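Local coordinates for protein serine-tRNA ligase (Naegleria fowleri, PDB 6BLJ) that probably charges serine-specific tRNA with serine by way of a seryl-adenylate made from ATP, as a class II aminoacyl-tRNA synthetase, at residues A[188-193]-A[397-402]; A[328-333]-A[447-452]; A[83-88]-A[114-119]; A[58-63]-A[127-132]. One frame throughout, in Å; residues are numbered along the deposited sequence.

Contact 1: A[188-193]-A[397-402]; sequences CLKHID and GADEGN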
# COMPACT_ATOMS: atom_id res chain seq x y z
N CYS A 188 29.90 -3.92 28.16
CA CYS A 188 29.49 -2.85 27.25
C CYS A 188 27.97 -2.72 27.20
O CYS A 188 27.26 -3.71 27.09
CB CYS A 188 30.03 -3.10 25.85
SG CYS A 188 31.79 -2.76 25.65
N LEU A 189 27.49 -1.48 27.28
CA LEU A 189 26.07 -1.20 27.11
C LEU A 189 25.71 -1.12 25.63
O LEU A 189 26.56 -0.87 24.77
CB LEU A 189 25.70 0.12 27.78
CG LEU A 189 25.89 0.26 29.30
CD1 LEU A 189 25.58 1.68 29.72
CD2 LEU A 189 24.96 -0.71 29.99
N LYS A 190 24.43 -1.34 25.35
CA LYS A 190 23.81 -1.20 24.04
C LYS A 190 23.55 0.28 23.72
O LYS A 190 23.32 1.09 24.63
CB LYS A 190 22.49 -1.97 24.04
CG LYS A 190 21.98 -2.46 22.72
CD LYS A 190 20.77 -3.39 22.94
CE LYS A 190 21.11 -4.55 23.88
NZ LYS A 190 21.88 -5.65 23.22
N HIS A 191 23.50 0.61 22.42
CA HIS A 191 23.38 2.02 22.02
C HIS A 191 22.18 2.73 22.66
O HIS A 191 22.31 3.88 23.10
CB HIS A 191 23.32 2.14 20.49
CG HIS A 191 22.31 1.25 19.84
ND1 HIS A 191 20.98 1.59 19.73
CD2 HIS A 191 22.43 0.02 19.27
CE1 HIS A 191 20.32 0.62 19.12
NE2 HIS A 191 21.18 -0.35 18.83
N ILE A 192 21.02 2.08 22.74
CA ILE A 192 19.83 2.79 23.24
C ILE A 192 20.02 3.20 24.70
O ILE A 192 19.65 4.32 25.10
CB ILE A 192 18.54 1.96 23.04
CG1 ILE A 192 17.32 2.79 23.47
CG2 ILE A 192 18.60 0.63 23.83
CD1 ILE A 192 16.01 2.08 23.27
N ASP A 193 20.60 2.33 25.53
CA ASP A 193 20.82 2.67 26.93
C ASP A 193 21.85 3.78 27.07
O ASP A 193 21.68 4.70 27.88
CB ASP A 193 21.27 1.43 27.72
CG ASP A 193 20.21 0.35 27.73
OD1 ASP A 193 19.05 0.68 28.07
OD2 ASP A 193 20.51 -0.80 27.37
N GLY A 397 27.96 -3.97 22.30
CA GLY A 397 26.82 -4.12 23.17
C GLY A 397 25.72 -5.02 22.64
O GLY A 397 24.70 -5.17 23.31
N ALA A 398 25.88 -5.61 21.45
CA ALA A 398 24.78 -6.38 20.88
C ALA A 398 24.52 -7.65 21.67
O ALA A 398 25.38 -8.17 22.38
CB ALA A 398 25.08 -6.78 19.44
N ASP A 399 23.30 -8.18 21.50
CA ASP A 399 22.98 -9.50 22.01
C ASP A 399 23.89 -10.52 21.32
O ASP A 399 24.30 -10.34 20.17
CB ASP A 399 21.51 -9.85 21.75
CG ASP A 399 20.56 -8.89 22.45
OD1 ASP A 399 20.91 -8.42 23.56
OD2 ASP A 399 19.47 -8.60 21.90
N GLU A 400 24.19 -11.59 22.05
CA GLU A 400 25.13 -12.61 21.60
C GLU A 400 24.80 -13.08 20.19
O GLU A 400 23.64 -13.33 19.86
CB GLU A 400 25.13 -13.78 22.59
CG GLU A 400 26.19 -14.83 22.35
CD GLU A 400 26.19 -15.91 23.43
OE1 GLU A 400 25.12 -16.13 24.05
OE2 GLU A 400 27.25 -16.50 23.69
N GLY A 401 25.83 -13.16 19.35
CA GLY A 401 25.68 -13.55 17.96
C GLY A 401 25.32 -12.44 17.00
O GLY A 401 25.42 -12.65 15.78
N ASN A 402 24.92 -11.26 17.48
CA ASN A 402 24.49 -10.18 16.60
C ASN A 402 25.49 -9.03 16.58
O ASN A 402 25.11 -7.88 16.33
CB ASN A 402 23.12 -9.65 17.02
CG ASN A 402 22.04 -10.70 16.93
OD1 ASN A 402 21.80 -11.27 15.86
ND2 ASN A 402 21.38 -10.96 18.05
O HOH W 1 24.83 -5.00 26.17

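Contact 2: A[328-333]-A[447-452]; sequences FRVHQF and ATSRTL. With AMP (adenosine monophosphate), chain D.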
# COMPACT_ATOMS: atom_id res chain seq x y z
N PHE A 328 18.85 2.44 15.45
CA PHE A 328 19.55 1.56 14.51
C PHE A 328 18.73 1.33 13.24
O PHE A 328 19.27 1.34 12.13
CB PHE A 328 19.85 0.24 15.21
CG PHE A 328 20.52 -0.79 14.34
CD1 PHE A 328 19.76 -1.62 13.53
CD2 PHE A 328 21.90 -0.96 14.38
CE1 PHE A 328 20.38 -2.59 12.74
CE2 PHE A 328 22.52 -1.94 13.60
CZ PHE A 328 21.76 -2.75 12.77
N ARG A 329 17.43 1.08 13.38
CA ARG A 329 16.53 0.91 12.25
C ARG A 329 15.34 1.84 12.47
O ARG A 329 14.51 1.58 13.35
CB ARG A 329 16.06 -0.54 12.12
CG ARG A 329 15.12 -0.77 10.94
CD ARG A 329 14.58 -2.19 10.92
NE ARG A 329 15.65 -3.18 10.85
CZ ARG A 329 16.26 -3.55 9.72
NH1 ARG A 329 15.88 -3.03 8.56
NH2 ARG A 329 17.23 -4.45 9.76
N VAL A 330 15.25 2.89 11.65
CA VAL A 330 14.24 3.92 11.79
C VAL A 330 13.60 4.17 10.43
O VAL A 330 14.01 3.59 9.42
CB VAL A 330 14.84 5.22 12.37
CG1 VAL A 330 15.20 5.03 13.85
CG2 VAL A 330 16.09 5.63 11.58
N HIS A 331 12.57 5.03 10.41
CA HIS A 331 11.93 5.45 9.17
C HIS A 331 12.58 6.69 8.56
O HIS A 331 12.27 7.00 7.40
CB HIS A 331 10.45 5.76 9.39
CG HIS A 331 9.65 4.61 9.92
ND1 HIS A 331 9.49 3.43 9.22
CD2 HIS A 331 8.95 4.47 11.07
CE1 HIS A 331 8.73 2.61 9.92
NE2 HIS A 331 8.40 3.21 11.05
N GLN A 332 13.46 7.37 9.29
CA GLN A 332 14.00 8.67 8.90
C GLN A 332 15.45 8.77 9.37
O GLN A 332 15.70 8.69 10.58
CB GLN A 332 13.15 9.80 9.49
CG GLN A 332 13.67 11.21 9.28
CD GLN A 332 12.90 12.21 10.14
OE1 GLN A 332 11.67 12.20 10.20
NE2 GLN A 332 13.63 13.06 10.85
N PHE A 333 16.38 8.96 8.44
CA PHE A 333 17.79 9.09 8.80
C PHE A 333 18.53 9.83 7.68
O PHE A 333 18.10 9.83 6.52
CB PHE A 333 18.41 7.71 9.07
CG PHE A 333 18.35 6.76 7.88
CD1 PHE A 333 17.21 6.00 7.64
CD2 PHE A 333 19.42 6.64 7.00
CE1 PHE A 333 17.14 5.12 6.56
CE2 PHE A 333 19.35 5.77 5.91
CZ PHE A 333 18.20 5.00 5.70
N ALA A 447 25.40 6.30 6.96
CA ALA A 447 24.05 6.58 7.43
C ALA A 447 24.16 6.91 8.92
O ALA A 447 24.60 6.07 9.71
CB ALA A 447 23.14 5.38 7.18
N THR A 448 23.82 8.15 9.30
CA THR A 448 24.40 8.66 10.53
C THR A 448 23.75 8.11 11.79
O THR A 448 24.45 7.91 12.79
CB THR A 448 24.41 10.20 10.53
OG1 THR A 448 23.07 10.70 10.42
CG2 THR A 448 25.27 10.73 9.36
N SER A 449 22.43 7.82 11.80
CA SER A 449 21.83 7.32 13.05
C SER A 449 22.41 5.96 13.43
O SER A 449 22.73 5.73 14.61
CB SER A 449 20.30 7.30 12.94
OG SER A 449 19.78 6.17 12.24
N ARG A 450 22.59 5.06 12.46
CA ARG A 450 23.19 3.76 12.77
C ARG A 450 24.70 3.88 13.04
O ARG A 450 25.24 3.13 13.86
CB ARG A 450 22.93 2.77 11.63
CG ARG A 450 23.35 1.31 11.93
CD ARG A 450 22.96 0.35 10.82
NE ARG A 450 21.50 0.25 10.68
CZ ARG A 450 20.89 -0.63 9.90
NH1 ARG A 450 21.61 -1.51 9.19
NH2 ARG A 450 19.55 -0.66 9.86
N THR A 451 25.40 4.79 12.34
CA THR A 451 26.81 5.02 12.67
C THR A 451 26.96 5.60 14.07
O THR A 451 27.89 5.24 14.80
CB THR A 451 27.47 5.91 11.60
OG1 THR A 451 27.46 5.24 10.33
CG2 THR A 451 28.93 6.25 11.95
N LEU A 452 26.03 6.48 14.49
CA LEU A 452 26.05 6.99 15.87
C LEU A 452 25.85 5.87 16.89
O LEU A 452 26.50 5.87 17.94
CB LEU A 452 24.96 8.06 16.09
CG LEU A 452 25.07 9.48 15.52
CD1 LEU A 452 23.81 10.27 15.89
CD2 LEU A 452 26.35 10.21 16.02
P AMP D . 20.59 -0.06 1.84
O1P AMP D . 19.41 -0.94 2.27
O2P AMP D . 20.34 1.06 0.91
O3P AMP D . 21.72 -0.97 1.39
O5' AMP D . 21.11 0.61 3.19
C5' AMP D . 22.30 1.39 3.21
C4' AMP D . 22.70 1.72 4.64
O4' AMP D . 21.75 2.66 5.21
C3' AMP D . 22.69 0.55 5.60
O3' AMP D . 23.88 -0.21 5.54
C2' AMP D . 22.46 1.22 6.94
O2' AMP D . 23.68 1.77 7.42
C1' AMP D . 21.53 2.36 6.57
N9 AMP D . 20.09 2.03 6.76
C8 AMP D . 19.32 1.27 5.92
N7 AMP D . 18.07 1.14 6.32
C5 AMP D . 18.03 1.86 7.50
C6 AMP D . 16.99 2.12 8.42
N6 AMP D . 15.72 1.69 8.27
N1 AMP D . 17.29 2.85 9.52
C2 AMP D . 18.53 3.32 9.66
N3 AMP D . 19.59 3.17 8.85
C4 AMP D . 19.27 2.42 7.79

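Contact 3: A[83-88]-A[114-119]; sequences DDLELP and TNQLKK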
# COMPACT_ATOMS: atom_id res chain seq x y z
N ASP A 83 -13.49 -2.21 -66.72
CA ASP A 83 -14.49 -1.55 -65.89
C ASP A 83 -14.02 -1.46 -64.44
O ASP A 83 -13.06 -2.12 -64.01
CB ASP A 83 -15.82 -2.30 -65.97
CG ASP A 83 -16.45 -2.19 -67.33
OD1 ASP A 83 -16.21 -1.17 -68.01
OD2 ASP A 83 -17.18 -3.13 -67.72
N ASP A 84 -14.73 -0.63 -63.67
CA ASP A 84 -14.42 -0.35 -62.26
C ASP A 84 -15.01 -1.48 -61.40
O ASP A 84 -15.92 -1.29 -60.60
CB ASP A 84 -14.98 1.01 -61.88
CG ASP A 84 -14.55 1.45 -60.48
OD1 ASP A 84 -13.56 0.92 -59.96
OD2 ASP A 84 -15.23 2.33 -59.91
N LEU A 85 -14.45 -2.67 -61.58
CA LEU A 85 -14.99 -3.86 -60.92
C LEU A 85 -14.44 -4.00 -59.51
O LEU A 85 -13.31 -3.59 -59.21
CB LEU A 85 -14.65 -5.11 -61.73
CG LEU A 85 -15.17 -5.15 -63.17
CD1 LEU A 85 -14.56 -6.33 -63.90
CD2 LEU A 85 -16.68 -5.23 -63.19
N GLU A 86 -15.24 -4.62 -58.64
CA GLU A 86 -14.76 -5.00 -57.32
C GLU A 86 -13.87 -6.23 -57.42
O GLU A 86 -13.91 -6.97 -58.41
CB GLU A 86 -15.94 -5.28 -56.38
CG GLU A 86 -16.87 -4.09 -56.17
CD GLU A 86 -16.16 -2.88 -55.60
OE1 GLU A 86 -15.42 -3.03 -54.61
OE2 GLU A 86 -16.31 -1.77 -56.17
N LEU A 87 -13.05 -6.44 -56.39
CA LEU A 87 -12.25 -7.65 -56.29
C LEU A 87 -13.16 -8.85 -55.99
O LEU A 87 -14.03 -8.75 -55.13
CB LEU A 87 -11.20 -7.55 -55.17
CG LEU A 87 -10.19 -6.40 -55.15
CD1 LEU A 87 -9.41 -6.39 -53.84
CD2 LEU A 87 -9.25 -6.51 -56.33
N PRO A 88 -12.97 -9.97 -56.68
CA PRO A 88 -13.76 -11.17 -56.35
C PRO A 88 -13.51 -11.62 -54.92
O PRO A 88 -12.40 -11.49 -54.38
CB PRO A 88 -13.26 -12.21 -57.35
CG PRO A 88 -12.67 -11.41 -58.47
CD PRO A 88 -12.09 -10.19 -57.83
N THR A 114 -6.82 -3.91 -64.86
CA THR A 114 -5.85 -3.03 -64.20
C THR A 114 -6.49 -2.24 -63.07
O THR A 114 -5.85 -1.99 -62.04
CB THR A 114 -5.20 -2.11 -65.23
OG1 THR A 114 -4.50 -2.91 -66.19
CG2 THR A 114 -4.22 -1.16 -64.55
N ASN A 115 -7.77 -1.85 -63.22
CA ASN A 115 -8.48 -1.23 -62.10
C ASN A 115 -8.53 -2.17 -60.90
O ASN A 115 -8.34 -1.73 -59.75
CB ASN A 115 -9.89 -0.82 -62.52
CG ASN A 115 -9.91 0.36 -63.47
OD1 ASN A 115 -9.05 1.25 -63.40
ND2 ASN A 115 -10.89 0.39 -64.37
N GLN A 116 -8.79 -3.46 -61.14
CA GLN A 116 -8.82 -4.41 -60.03
C GLN A 116 -7.44 -4.61 -59.42
O GLN A 116 -7.33 -4.82 -58.20
CB GLN A 116 -9.39 -5.75 -60.49
CG GLN A 116 -10.89 -5.72 -60.80
CD GLN A 116 -11.34 -7.00 -61.46
OE1 GLN A 116 -10.81 -7.39 -62.50
NE2 GLN A 116 -12.30 -7.67 -60.84
N LEU A 117 -6.38 -4.51 -60.22
CA LEU A 117 -5.05 -4.69 -59.65
C LEU A 117 -4.71 -3.54 -58.72
O LEU A 117 -4.10 -3.76 -57.67
CB LEU A 117 -3.99 -4.79 -60.76
CG LEU A 117 -4.00 -6.03 -61.64
CD1 LEU A 117 -2.96 -5.93 -62.76
CD2 LEU A 117 -3.75 -7.26 -60.79
N LYS A 118 -5.19 -2.33 -59.03
CA LYS A 118 -4.89 -1.22 -58.14
C LYS A 118 -5.71 -1.31 -56.87
O LYS A 118 -5.22 -0.93 -55.80
CB LYS A 118 -5.14 0.11 -58.86
CG LYS A 118 -4.36 0.28 -60.17
CD LYS A 118 -4.31 1.73 -60.61
CE LYS A 118 -4.70 1.87 -62.07
NZ LYS A 118 -3.89 2.92 -62.75
N LYS A 119 -6.93 -1.85 -56.95
CA LYS A 119 -7.72 -2.08 -55.74
C LYS A 119 -7.06 -3.14 -54.86
O LYS A 119 -7.09 -3.03 -53.62
CB LYS A 119 -9.14 -2.55 -56.09
CG LYS A 119 -10.13 -1.48 -56.52
CD LYS A 119 -11.52 -2.12 -56.60
CE LYS A 119 -12.62 -1.09 -56.77
NZ LYS A 119 -12.81 -0.68 -58.19

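Contact 4: A[58-63]-A[127-132]; sequences NHIKSF and VHIKNS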
# COMPACT_ATOMS: atom_id res chain seq x y z
N ASN A 58 7.82 -8.58 -44.72
CA ASN A 58 8.55 -8.33 -45.95
C ASN A 58 7.99 -9.14 -47.12
O ASN A 58 8.02 -8.68 -48.26
CB ASN A 58 10.04 -8.60 -45.72
CG ASN A 58 10.64 -7.61 -44.74
OD1 ASN A 58 10.24 -6.44 -44.71
ND2 ASN A 58 11.58 -8.06 -43.91
N HIS A 59 7.48 -10.35 -46.85
CA HIS A 59 6.84 -11.13 -47.90
C HIS A 59 5.58 -10.44 -48.41
O HIS A 59 5.33 -10.39 -49.62
CB HIS A 59 6.48 -12.53 -47.37
CG HIS A 59 5.83 -13.42 -48.38
ND1 HIS A 59 6.10 -13.36 -49.73
CD2 HIS A 59 4.89 -14.39 -48.23
CE1 HIS A 59 5.38 -14.26 -50.37
NE2 HIS A 59 4.63 -14.89 -49.48
N ILE A 60 4.78 -9.88 -47.50
CA ILE A 60 3.57 -9.18 -47.91
C ILE A 60 3.93 -7.92 -48.69
O ILE A 60 3.31 -7.61 -49.71
CB ILE A 60 2.71 -8.84 -46.68
CG1 ILE A 60 2.31 -10.10 -45.93
CG2 ILE A 60 1.45 -8.09 -47.11
CD1 ILE A 60 1.73 -9.79 -44.53
N LYS A 61 4.96 -7.20 -48.23
CA LYS A 61 5.37 -5.96 -48.90
C LYS A 61 5.84 -6.20 -50.33
O LYS A 61 5.69 -5.32 -51.19
CB LYS A 61 6.48 -5.28 -48.09
CG LYS A 61 5.99 -4.33 -47.03
CD LYS A 61 7.09 -4.01 -46.02
CE LYS A 61 6.80 -2.73 -45.26
NZ LYS A 61 7.71 -2.53 -44.10
N SER A 62 6.38 -7.38 -50.63
CA SER A 62 6.81 -7.66 -51.99
C SER A 62 5.64 -7.70 -52.95
O SER A 62 5.83 -7.51 -54.16
CB SER A 62 7.59 -8.98 -52.05
OG SER A 62 6.72 -10.09 -51.88
N PHE A 63 4.43 -8.01 -52.45
CA PHE A 63 3.23 -8.04 -53.29
C PHE A 63 2.98 -6.69 -53.94
O PHE A 63 2.46 -6.62 -55.07
CB PHE A 63 2.00 -8.43 -52.46
CG PHE A 63 2.07 -9.82 -51.86
CD1 PHE A 63 3.07 -10.72 -52.22
CD2 PHE A 63 1.13 -10.22 -50.92
CE1 PHE A 63 3.11 -11.99 -51.66
CE2 PHE A 63 1.17 -11.49 -50.36
CZ PHE A 63 2.16 -12.37 -50.73
N VAL A 127 -5.22 -3.85 -45.30
CA VAL A 127 -5.69 -4.98 -44.51
C VAL A 127 -4.55 -5.88 -44.06
O VAL A 127 -4.59 -6.42 -42.95
CB VAL A 127 -6.75 -5.78 -45.32
CG1 VAL A 127 -7.17 -7.05 -44.58
CG2 VAL A 127 -7.97 -4.89 -45.62
N HIS A 128 -3.52 -6.06 -44.88
CA HIS A 128 -2.48 -7.03 -44.55
C HIS A 128 -1.18 -6.39 -44.07
O HIS A 128 -0.61 -6.84 -43.07
CB HIS A 128 -2.22 -7.93 -45.75
CG HIS A 128 -3.42 -8.73 -46.15
ND1 HIS A 128 -3.57 -10.06 -45.83
CD2 HIS A 128 -4.51 -8.38 -46.86
CE1 HIS A 128 -4.72 -10.49 -46.32
NE2 HIS A 128 -5.31 -9.50 -46.95
N ILE A 129 -0.69 -5.36 -44.77
CA ILE A 129 0.57 -4.73 -44.37
C ILE A 129 0.41 -4.04 -43.02
O ILE A 129 1.22 -4.23 -42.10
CB ILE A 129 1.05 -3.75 -45.45
CG1 ILE A 129 1.51 -4.51 -46.70
CG2 ILE A 129 2.18 -2.87 -44.92
CD1 ILE A 129 1.93 -3.59 -47.84
N LYS A 130 -0.67 -3.27 -42.85
CA LYS A 130 -0.92 -2.61 -41.57
C LYS A 130 -1.09 -3.63 -40.44
O LYS A 130 -0.54 -3.44 -39.34
CB LYS A 130 -2.15 -1.72 -41.66
N ASN A 131 -1.84 -4.70 -40.70
CA ASN A 131 -2.04 -5.73 -39.67
C ASN A 131 -0.71 -6.36 -39.25
O ASN A 131 -0.47 -6.57 -38.06
CB ASN A 131 -3.01 -6.80 -40.17
CG ASN A 131 -3.36 -7.81 -39.09
OD1 ASN A 131 -4.10 -7.50 -38.16
ND2 ASN A 131 -2.82 -9.02 -39.22
N SER A 132 0.15 -6.66 -40.22
CA SER A 132 1.44 -7.27 -39.91
C SER A 132 2.37 -6.29 -39.21
O SER A 132 3.15 -6.68 -38.34
CB SER A 132 2.10 -7.81 -41.18
OG SER A 132 1.93 -9.21 -41.28

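Contact 1: A[188-193]-A[397-402]
The carboxylate plane of Asp399 is met from above by Lys190 NZ, which stands 67° out of that plane and 3.0 Å from OD1. The carbonyl plane of Gly397 is approached differently. Lys190 NZ lies near it, tilted by only 17°, and donates to Gly397 O over 2.9 Å. One ammonium group therefore joins a salt bridge to a backbone hydrogen bond. The two side chains cross at about a right angle. The lysine chain sets out with CG anti to its own backbone N (chi1 -154°), and bends at chi3 and chi4 then turn CE and NZ back toward the loop 397-402. The backbones also come close: Gly397 CA lies 3.6 Å from Leu189 O, and the CA atoms of Lys190 and Gly397 are 4.3 Å apart. A water placed 2.9 Å from both Cys188 O and Gly397 O can bridge the two carbonyls. Outside the two segments, Glu457 of helix 448-458 accepts from the backbone N of both His191 and Gly397, tying each segment to that helix. Asn402, which closes a type II turn from Asp399, donates through ND2 to Asp162 of the second subunit. Lys190 thus serves twice: it is the N-cap residue of helix 191-197, and its side chain pins the connection between the antiparallel strands 387-394 and 404-412 of the class II synthetase catalytic sheet.

Contact 2: A[328-333]-A[447-452]
Phe328 and Arg450 bring their CA atoms to 4.6 Å, where the loop entering strand 332-342 passes the first turn of helix 448-458, and the backbones then diverge to 6.1 Å between the CA atoms of Phe333 and Ser449. Arg450 lays its guanidinium flat on the Phe328 ring: the planes differ by 5°, the centres are 3.8 Å apart, and NE sits over the ring centre. This is a cation-pi stack, joined by a CH-pi contact from Arg450 CD. The same guanidinium uses its edge as well, NE and NH2 both donating to Phe328 O from one face of the carbonyl plane, at 2.9 Å for NE. Stack and side-on grip together fix the rotation of the group, and Glu406 holds NH1 in a salt bridge. In class II synthetases these elements are motif 2, the antiparallel strands 304-313 and 332-342 with their loop, and motif 3, a strand running into a helix with its arginine. Between them lies AMP. Its ribose C2' rests on the guanidinium face opposite Phe328, while one face of the Phe333 ring lies against the adenine, with CZ 3.5 Å from C4. Val330 reads the base through its backbone, N donating nearly straight (171°) to AMP N1 and O accepting from N6 at 2.8 Å. Ala447 CB approaches the sugar, 3.5 Å from C1'. Arg329 NH2 comes within 4.4 Å of Arg450 NH2, a like-charge proximity probably offset by the salt bridges of Arg329 to Asp323 and Glu316.

Contact 3: A[83-88]-A[114-119]
Gln116 and Lys119 project from the start of helix 114-147 onto the extended strip 83-88, near the far end of the long helical arm that marks the N-terminal domain of seryl-tRNA synthetases. The strip belongs to the connection between the arm's two long helices and ends at Pro88, the N-cap of helix 89-93. Packing is closest around Gln116 and Lys119. The buried Gln116 runs extended beyond CG, with CD anti to CA (chi2 171°), and crosses Leu85 obliquely, NE2 lying 3.6 Å from Leu85 CB. NE2 donates to Glu86 O over 3.0 Å, nearly straight at 164°, with the oxygen in the amide plane but the donor above the carbonyl plane. Leu87 slides past Lys119 in the opposite direction, CD2 lying 4.0 Å from Lys119 CB, and continues onto Leu120 and Tyr123 of the same helix. Lys119 CD lies 3.5 Å from Leu85 O, and NZ donates to that oxygen over 3.1 Å from well above the carbonyl plane. The solvent side, where Asp83, Asp84 and Glu86 are exposed, is more loosely tied. Asn115 ND2 makes a weak, 3.3 Å bond to Asp83 O, an acceptor that Asn113 ND2 also uses. Asp84, the centre of an inverse gamma turn, forms a salt bridge with Lys119 NZ whose exact length is doubtful because the modelled distance is unusually short. Glu86 OE2 stays 4.2 Å from Lys119 NZ, beyond a salt bridge.

Contact 4: A[58-63]-A[127-132]
Ile60 and Ile129 mark the closest backbone approach of two helices running nearly antiparallel, with segment axes 9.6 Å apart, an angle of 153° between their directions and 6.4 Å between these two CA atoms. A wider pi-type turn at 127-129 interrupts the regular winding of the second helix. Ile60 has the largest share, taking part in three of the four residue contacts, and divides its branches. CG2, anti to the backbone N, presses on Ile129 CG1 at 3.6 Å and on His128 CB at 3.9 Å; CD1 reaches toward the next turn and meets Ser132 OG at 3.3 Å. The two isoleucines slide past each other in opposite directions, whereas Ile60 and His128 cross at about a right angle. At the margin, Lys61 CG brushes Ile129 CD1 at 4.2 Å. Ile124 of helix 114-147 touches both isoleucines, and Tyr96 lies against Ile60, extending the apolar layer. Val127 O accepts from Ser433 OG of the fourth subunit. This is helix pairing within the antiparallel coiled-coil arm of the family. No hydrogen bond crosses between 58-63 and 127-132, and the long Lys61–Glu133 ion pair nearby is weak, so cohesion here probably rests mainly on apolar burial, with the Ser132 hydroxyl and His128 CB also against Ile60.

The four contacts divide between two ends of an elongated chain. Contacts 1 and 2 belong to the catalytic body: their centres are 16 Å apart, their segments alternate along the sequence, and His191 NE2 packs on Phe328 CB at 3.9 Å, joining the 188-193 segment to the wall of the AMP pocket. Contacts 3 and 4 lie in the helical arm, centres 19 Å apart, with contact 3 nested in the loop that contact 4 closes and helix 114-147 shared by both. From contact 2, which forms part of the AMP pocket, contact 4 is about 61 Å away and contact 3 about 78 Å, centre to centre. Such separation is consistent with an arm that binds tRNA remote from the adenylation site.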